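Local coordinates for interferon alpha/beta receptor 1 (Mus musculus, PDB 3WCY), which pairs with IFNAR2 to form the heterodimeric receptor for type I interferons, whose binding activates the JAK-STAT signalling cascade, at residues Y337-W342 against V372-L377; P308-T313 against V323-Q328. One frame throughout, in Å; residues are numbered along the deposited sequence.

Interaction 1: residues Y337-W342 against V372-L377; sequences YEIIFW and VQARVL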
loop_
_atom_site.group_PDB
_atom_site.type_symbol
_atom_site.label_atom_id
_atom_site.label_comp_id
_atom_site.label_asym_id
_atom_site.label_seq_id
_atom_site.Cartn_x
_atom_site.Cartn_y
_atom_site.Cartn_z
ATOM N N TYR A 337 -6.768 -14.093 17.143
ATOM C CA TYR A 337 -5.789 -14.879 17.901
ATOM C C TYR A 337 -5.028 -15.911 17.062
ATOM O O TYR A 337 -5.507 -16.329 16.008
ATOM C CB TYR A 337 -6.466 -15.547 19.115
ATOM C CG TYR A 337 -7.274 -14.603 19.983
ATOM C CD1 TYR A 337 -8.655 -14.498 19.836
ATOM C CD2 TYR A 337 -6.661 -13.825 20.963
ATOM C CE1 TYR A 337 -9.405 -13.640 20.640
ATOM C CE2 TYR A 337 -7.400 -12.963 21.772
ATOM C CZ TYR A 337 -8.772 -12.873 21.606
ATOM O OH TYR A 337 -9.505 -12.025 22.396
ATOM N N GLU A 338 -3.840 -16.317 17.551
ATOM C CA GLU A 338 -2.965 -17.299 16.912
ATOM C C GLU A 338 -2.437 -18.308 17.926
ATOM O O GLU A 338 -2.133 -17.936 19.054
ATOM C CB GLU A 338 -1.782 -16.602 16.216
ATOM C CG GLU A 338 -1.350 -17.290 14.929
ATOM C CD GLU A 338 0.021 -16.925 14.386
ATOM O OE1 GLU A 338 0.313 -15.716 14.240
ATOM O OE2 GLU A 338 0.784 -17.860 14.052
ATOM N N ILE A 339 -2.310 -19.583 17.517
ATOM C CA ILE A 339 -1.781 -20.652 18.364
ATOM C C ILE A 339 -0.553 -21.319 17.754
ATOM O O ILE A 339 -0.445 -21.406 16.535
ATOM C CB ILE A 339 -2.886 -21.640 18.850
ATOM C CG1 ILE A 339 -2.947 -21.687 20.371
ATOM C CG2 ILE A 339 -2.766 -23.046 18.276
ATOM C CD1 ILE A 339 -3.864 -20.714 20.942
ATOM N N ILE A 340 0.390 -21.740 18.609
ATOM C CA ILE A 340 1.620 -22.429 18.225
ATOM C C ILE A 340 1.781 -23.603 19.196
ATOM O O ILE A 340 2.162 -23.406 20.352
ATOM C CB ILE A 340 2.858 -21.468 18.167
ATOM C CG1 ILE A 340 2.725 -20.437 17.015
ATOM C CG2 ILE A 340 4.172 -22.245 18.015
ATOM C CD1 ILE A 340 3.342 -19.032 17.308
ATOM N N PHE A 341 1.430 -24.811 18.739
ATOM C CA PHE A 341 1.509 -26.013 19.560
ATOM C C PHE A 341 2.458 -27.082 19.027
ATOM O O PHE A 341 2.598 -27.249 17.815
ATOM C CB PHE A 341 0.109 -26.580 19.871
ATOM C CG PHE A 341 -0.646 -27.191 18.713
ATOM C CD1 PHE A 341 -0.781 -28.567 18.602
ATOM C CD2 PHE A 341 -1.252 -26.388 17.754
ATOM C CE1 PHE A 341 -1.479 -29.133 17.531
ATOM C CE2 PHE A 341 -1.946 -26.954 16.682
ATOM C CZ PHE A 341 -2.060 -28.322 16.581
ATOM N N TRP A 342 3.115 -27.801 19.950
ATOM C CA TRP A 342 4.046 -28.890 19.639
ATOM C C TRP A 342 4.060 -29.957 20.746
ATOM O O TRP A 342 3.190 -29.935 21.615
ATOM C CB TRP A 342 5.456 -28.349 19.307
ATOM C CG TRP A 342 6.228 -27.779 20.461
ATOM C CD1 TRP A 342 7.176 -28.416 21.205
ATOM C CD2 TRP A 342 6.200 -26.423 20.922
ATOM N NE1 TRP A 342 7.714 -27.553 22.129
ATOM C CE2 TRP A 342 7.134 -26.320 21.978
ATOM C CE3 TRP A 342 5.452 -25.287 20.568
ATOM C CZ2 TRP A 342 7.336 -25.131 22.688
ATOM C CZ3 TRP A 342 5.666 -24.104 21.259
ATOM C CH2 TRP A 342 6.594 -24.036 22.310
ATOM N N VAL A 372 1.958 -25.487 24.365
ATOM C CA VAL A 372 1.189 -24.460 23.646
ATOM C C VAL A 372 1.769 -23.049 23.860
ATOM O O VAL A 372 2.327 -22.755 24.921
ATOM C CB VAL A 372 -0.339 -24.507 23.964
ATOM C CG1 VAL A 372 -1.159 -24.004 22.781
ATOM C CG2 VAL A 372 -0.796 -25.909 24.367
ATOM N N GLN A 373 1.628 -22.193 22.832
ATOM C CA GLN A 373 2.061 -20.797 22.799
ATOM C C GLN A 373 1.050 -19.986 22.000
ATOM O O GLN A 373 0.555 -20.472 20.986
ATOM C CB GLN A 373 3.442 -20.675 22.158
ATOM C CG GLN A 373 4.514 -20.196 23.118
ATOM C CD GLN A 373 5.720 -19.658 22.393
ATOM O OE1 GLN A 373 5.615 -18.810 21.496
ATOM N NE2 GLN A 373 6.901 -20.105 22.796
ATOM N N ALA A 374 0.730 -18.763 22.451
ATOM C CA ALA A 374 -0.251 -17.923 21.755
ATOM C C ALA A 374 0.146 -16.459 21.592
ATOM O O ALA A 374 0.918 -15.922 22.386
ATOM C CB ALA A 374 -1.611 -18.021 22.429
ATOM N N ARG A 375 -0.408 -15.816 20.555
ATOM C CA ARG A 375 -0.202 -14.407 20.245
ATOM C C ARG A 375 -1.495 -13.768 19.763
ATOM O O ARG A 375 -2.384 -14.459 19.257
ATOM C CB ARG A 375 0.954 -14.196 19.247
ATOM C CG ARG A 375 2.345 -14.115 19.905
ATOM C CD ARG A 375 2.596 -12.843 20.721
ATOM N NE ARG A 375 2.633 -11.641 19.882
ATOM C CZ ARG A 375 2.827 -10.406 20.336
ATOM N NH1 ARG A 375 3.011 -10.189 21.632
ATOM N NH2 ARG A 375 2.842 -9.380 19.496
ATOM N N VAL A 376 -1.608 -12.447 19.955
ATOM C CA VAL A 376 -2.788 -11.668 19.582
ATOM C C VAL A 376 -2.533 -10.769 18.351
ATOM O O VAL A 376 -1.407 -10.294 18.157
ATOM C CB VAL A 376 -3.383 -10.935 20.818
ATOM C CG1 VAL A 376 -2.540 -9.730 21.246
ATOM C CG2 VAL A 376 -4.841 -10.557 20.595
ATOM N N LEU A 377 -3.565 -10.586 17.504
ATOM C CA LEU A 377 -3.469 -9.794 16.275
ATOM C C LEU A 377 -4.581 -8.751 16.169
ATOM O O LEU A 377 -5.762 -9.094 16.175
ATOM C CB LEU A 377 -3.458 -10.709 15.029
ATOM C CG LEU A 377 -2.338 -11.760 14.932
ATOM C CD1 LEU A 377 -2.715 -12.860 13.962
ATOM C CD2 LEU A 377 -0.994 -11.129 14.556
#
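Q373 lies directly across from I340 and E338 from R375, and these two antiparallel hydrogen-bonded pairs join residues 337-342 to 372-377; V372 is the third residue with much surface buried here. E338 N donates to R375 O at 2.9 Å, nearly in line with the carbonyl, and R375 N returns a bond to E338 O from 29° off the carbonyl plane. I340 N reaches Q373 O at 2.7 Å, in the carbonyl plane, whereas the return bond from Q373 N to I340 O is weak. On the face carrying E338, I340, Q373 and R375, Q373 CB sits against I340 CB at 4.1 Å. The rest of the Q373 chain runs out extended to the indole of W342, its NE2 coming to the ring edge at CH2, 4.0 Å away, with amide and ring planes 78° apart. E338, also extended beyond CG, brings OE1 no nearer than 4.2 Å to L377 CD1, a loose meeting at the margin. The other face, carrying Y337, I339, F341, V372, A374 and V376, is largely apolar. CG1 of V372, anti to the backbone N (chi1 -151°), touches I339 CG1 at 3.8 Å and reaches the CB of F341, its direct partner. Farther along, I339 CD1 meets A374 CB, and V376 CG2 lies beside the CD2-CE2 side of the Y337 ring, 3.7 Å from CE2. Strands 321-326 and 358-361 cover this face. Flanked by 350-354 and 392-395, the two strands are the central C and F strands of the C'-C-F-G sheet of the fourth fibronectin type III domain.

Interaction 2: residues P308-T313 against V323-Q328; sequences PPPVIT and VYVNCQ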
loop_
_atom_site.group_PDB
_atom_site.type_symbol
_atom_site.label_atom_id
_atom_site.label_comp_id
_atom_site.label_asym_id
_atom_site.label_seq_id
_atom_site.Cartn_x
_atom_site.Cartn_y
_atom_site.Cartn_z
ATOM N N PRO A 308 2.013 -6.429 24.572
ATOM C CA PRO A 308 2.691 -7.457 25.382
ATOM C C PRO A 308 2.080 -8.857 25.157
ATOM O O PRO A 308 0.992 -8.946 24.573
ATOM C CB PRO A 308 2.485 -6.972 26.830
ATOM C CG PRO A 308 1.830 -5.632 26.735
ATOM C CD PRO A 308 1.136 -5.600 25.419
ATOM N N PRO A 309 2.736 -9.967 25.598
ATOM C CA PRO A 309 2.158 -11.304 25.365
ATOM C C PRO A 309 0.812 -11.573 26.062
ATOM O O PRO A 309 0.595 -11.059 27.164
ATOM C CB PRO A 309 3.251 -12.252 25.874
ATOM C CG PRO A 309 4.016 -11.452 26.862
ATOM C CD PRO A 309 4.042 -10.070 26.285
ATOM N N PRO A 310 -0.093 -12.391 25.456
ATOM C CA PRO A 310 -1.379 -12.686 26.112
ATOM C C PRO A 310 -1.248 -13.757 27.201
ATOM O O PRO A 310 -0.188 -14.381 27.318
ATOM C CB PRO A 310 -2.273 -13.162 24.951
ATOM C CG PRO A 310 -1.426 -13.113 23.711
ATOM C CD PRO A 310 -0.003 -13.087 24.160
ATOM N N VAL A 311 -2.316 -13.973 28.001
ATOM C CA VAL A 311 -2.298 -14.988 29.063
ATOM C C VAL A 311 -3.043 -16.255 28.622
ATOM O O VAL A 311 -4.276 -16.276 28.558
ATOM C CB VAL A 311 -2.721 -14.489 30.473
ATOM C CG1 VAL A 311 -2.363 -15.518 31.536
ATOM C CG2 VAL A 311 -2.089 -13.141 30.804
ATOM N N ILE A 312 -2.265 -17.302 28.311
ATOM C CA ILE A 312 -2.739 -18.603 27.850
ATOM C C ILE A 312 -3.217 -19.499 29.012
ATOM O O ILE A 312 -2.565 -19.565 30.061
ATOM C CB ILE A 312 -1.694 -19.268 26.892
ATOM C CG1 ILE A 312 -2.321 -20.364 26.021
ATOM C CG2 ILE A 312 -0.408 -19.738 27.608
ATOM C CD1 ILE A 312 -1.506 -20.754 24.775
ATOM N N THR A 313 -4.380 -20.150 28.822
ATOM C CA THR A 313 -5.004 -21.061 29.788
ATOM C C THR A 313 -5.264 -22.407 29.097
ATOM O O THR A 313 -5.862 -22.438 28.018
ATOM C CB THR A 313 -6.302 -20.454 30.359
ATOM O OG1 THR A 313 -6.176 -19.038 30.519
ATOM C CG2 THR A 313 -6.692 -21.070 31.671
ATOM N N VAL A 323 -7.876 -24.659 24.832
ATOM C CA VAL A 323 -6.893 -23.587 25.013
ATOM C C VAL A 323 -7.615 -22.227 25.002
ATOM O O VAL A 323 -8.402 -21.961 24.092
ATOM C CB VAL A 323 -5.761 -23.668 23.937
ATOM C CG1 VAL A 323 -4.767 -22.523 24.077
ATOM C CG2 VAL A 323 -5.027 -25.003 23.995
ATOM N N TYR A 324 -7.356 -21.382 26.015
ATOM C CA TYR A 324 -7.950 -20.047 26.091
ATOM C C TYR A 324 -6.905 -18.935 26.066
ATOM O O TYR A 324 -6.042 -18.872 26.943
ATOM C CB TYR A 324 -8.898 -19.880 27.297
ATOM C CG TYR A 324 -9.954 -18.823 27.054
ATOM C CD1 TYR A 324 -11.268 -19.177 26.770
ATOM C CD2 TYR A 324 -9.628 -17.470 27.046
ATOM C CE1 TYR A 324 -12.234 -18.210 26.493
ATOM C CE2 TYR A 324 -10.577 -16.497 26.747
ATOM C CZ TYR A 324 -11.884 -16.869 26.483
ATOM O OH TYR A 324 -12.823 -15.901 26.213
ATOM N N VAL A 325 -7.019 -18.037 25.076
ATOM C CA VAL A 325 -6.134 -16.882 24.906
ATOM C C VAL A 325 -6.819 -15.661 25.502
ATOM O O VAL A 325 -7.948 -15.345 25.133
ATOM C CB VAL A 325 -5.735 -16.623 23.430
ATOM C CG1 VAL A 325 -4.524 -15.700 23.356
ATOM C CG2 VAL A 325 -5.466 -17.922 22.680
ATOM N N ASN A 326 -6.142 -14.979 26.419
ATOM C CA ASN A 326 -6.685 -13.787 27.057
ATOM C C ASN A 326 -5.790 -12.596 26.748
ATOM O O ASN A 326 -4.607 -12.636 27.089
ATOM C CB ASN A 326 -6.803 -14.003 28.571
ATOM C CG ASN A 326 -7.925 -14.920 28.989
ATOM O OD1 ASN A 326 -9.107 -14.563 28.921
ATOM N ND2 ASN A 326 -7.576 -16.093 29.506
ATOM N N CYS A 327 -6.339 -11.549 26.087
ATOM C CA CYS A 327 -5.589 -10.321 25.783
ATOM C C CYS A 327 -5.298 -9.547 27.081
ATOM O O CYS A 327 -6.113 -9.572 28.009
ATOM C CB CYS A 327 -6.318 -9.452 24.760
ATOM S SG CYS A 327 -7.865 -8.717 25.360
ATOM N N GLN A 328 -4.130 -8.886 27.150
ATOM C CA GLN A 328 -3.700 -8.137 28.333
ATOM C C GLN A 328 -4.138 -6.647 28.386
ATOM O O GLN A 328 -3.526 -5.835 29.088
ATOM C CB GLN A 328 -2.206 -8.359 28.625
ATOM C CG GLN A 328 -1.906 -9.757 29.158
ATOM C CD GLN A 328 -0.822 -9.749 30.208
ATOM O OE1 GLN A 328 0.321 -10.149 29.957
ATOM N NE2 GLN A 328 -1.158 -9.310 31.419
#
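T313 and Y324 form a regular antiparallel hydrogen-bonded pair between strands 311-313 and 323-326, whose axes approach to 4.7 Å and whose N-to-C directions differ by 162°. The strands form the A-B beta hairpin of the fourth fibronectin type III domain. In the pair, Y324 N gives 2.7 Å to T313 O and T313 N gives 2.8 Å to Y324 O, both in the carbonyl planes. Toward the other end V311 N makes a single in-plane bond to N326 O; N326 N approaches V311 O less directly, from well above the carbonyl plane.

P310, I312, V323 and V325 supply the apolar contacts. The pyrrolidine of P310 lies beside V325, its CB 3.7 Å from V325 CG1 and its CG only slightly farther. V325 CG1 is anti to the backbone N (chi1 -163°), which sets it against this ring. I312 crosses V323 obliquely, and both its CG1 and CD1 bear on V323 CG1, the latter at 3.8 Å. A374 and V372 of strand 369-376 take up I312 from beyond the hairpin, while F359 packs on V323 and V325.

The opposite face, carrying V311, T313, Y324 and N326, is more open. T313 and Y324 meet there through their CB atoms, 4.1 Å apart. V311 CG2 lies near CG of Q328, the residue just past C327, whose SG forms a disulfide with C332 SG and ties the end of this segment to the following loop. V311 O has a second donor besides the N326 backbone: the side-chain ND2 of N326 makes a weak bond to it at 3.4 Å.

Overall arrangement
The two interactions belong to the opposed sheets of one fibronectin type III sandwich, their centres about 9 Å apart. Interaction 1 joins the middle strands of the four-stranded sheet; interaction 2 joins the edge strand 311-316 of the three-stranded sheet to its neighbour 321-326, and more of its residues are exposed, among them P309 and Q328 beyond the strands. Their apolar faces meet in the core: V325 packs on I339 and Y337, and I312 CD1 on A374 CB, 3.6 Å apart. The outward faces differ: interaction 1 has the charged E338 and R375 with Q373, interaction 2 the uncharged V311, T313, Y324 and N326. A disulfide separately closes the end of 323-328.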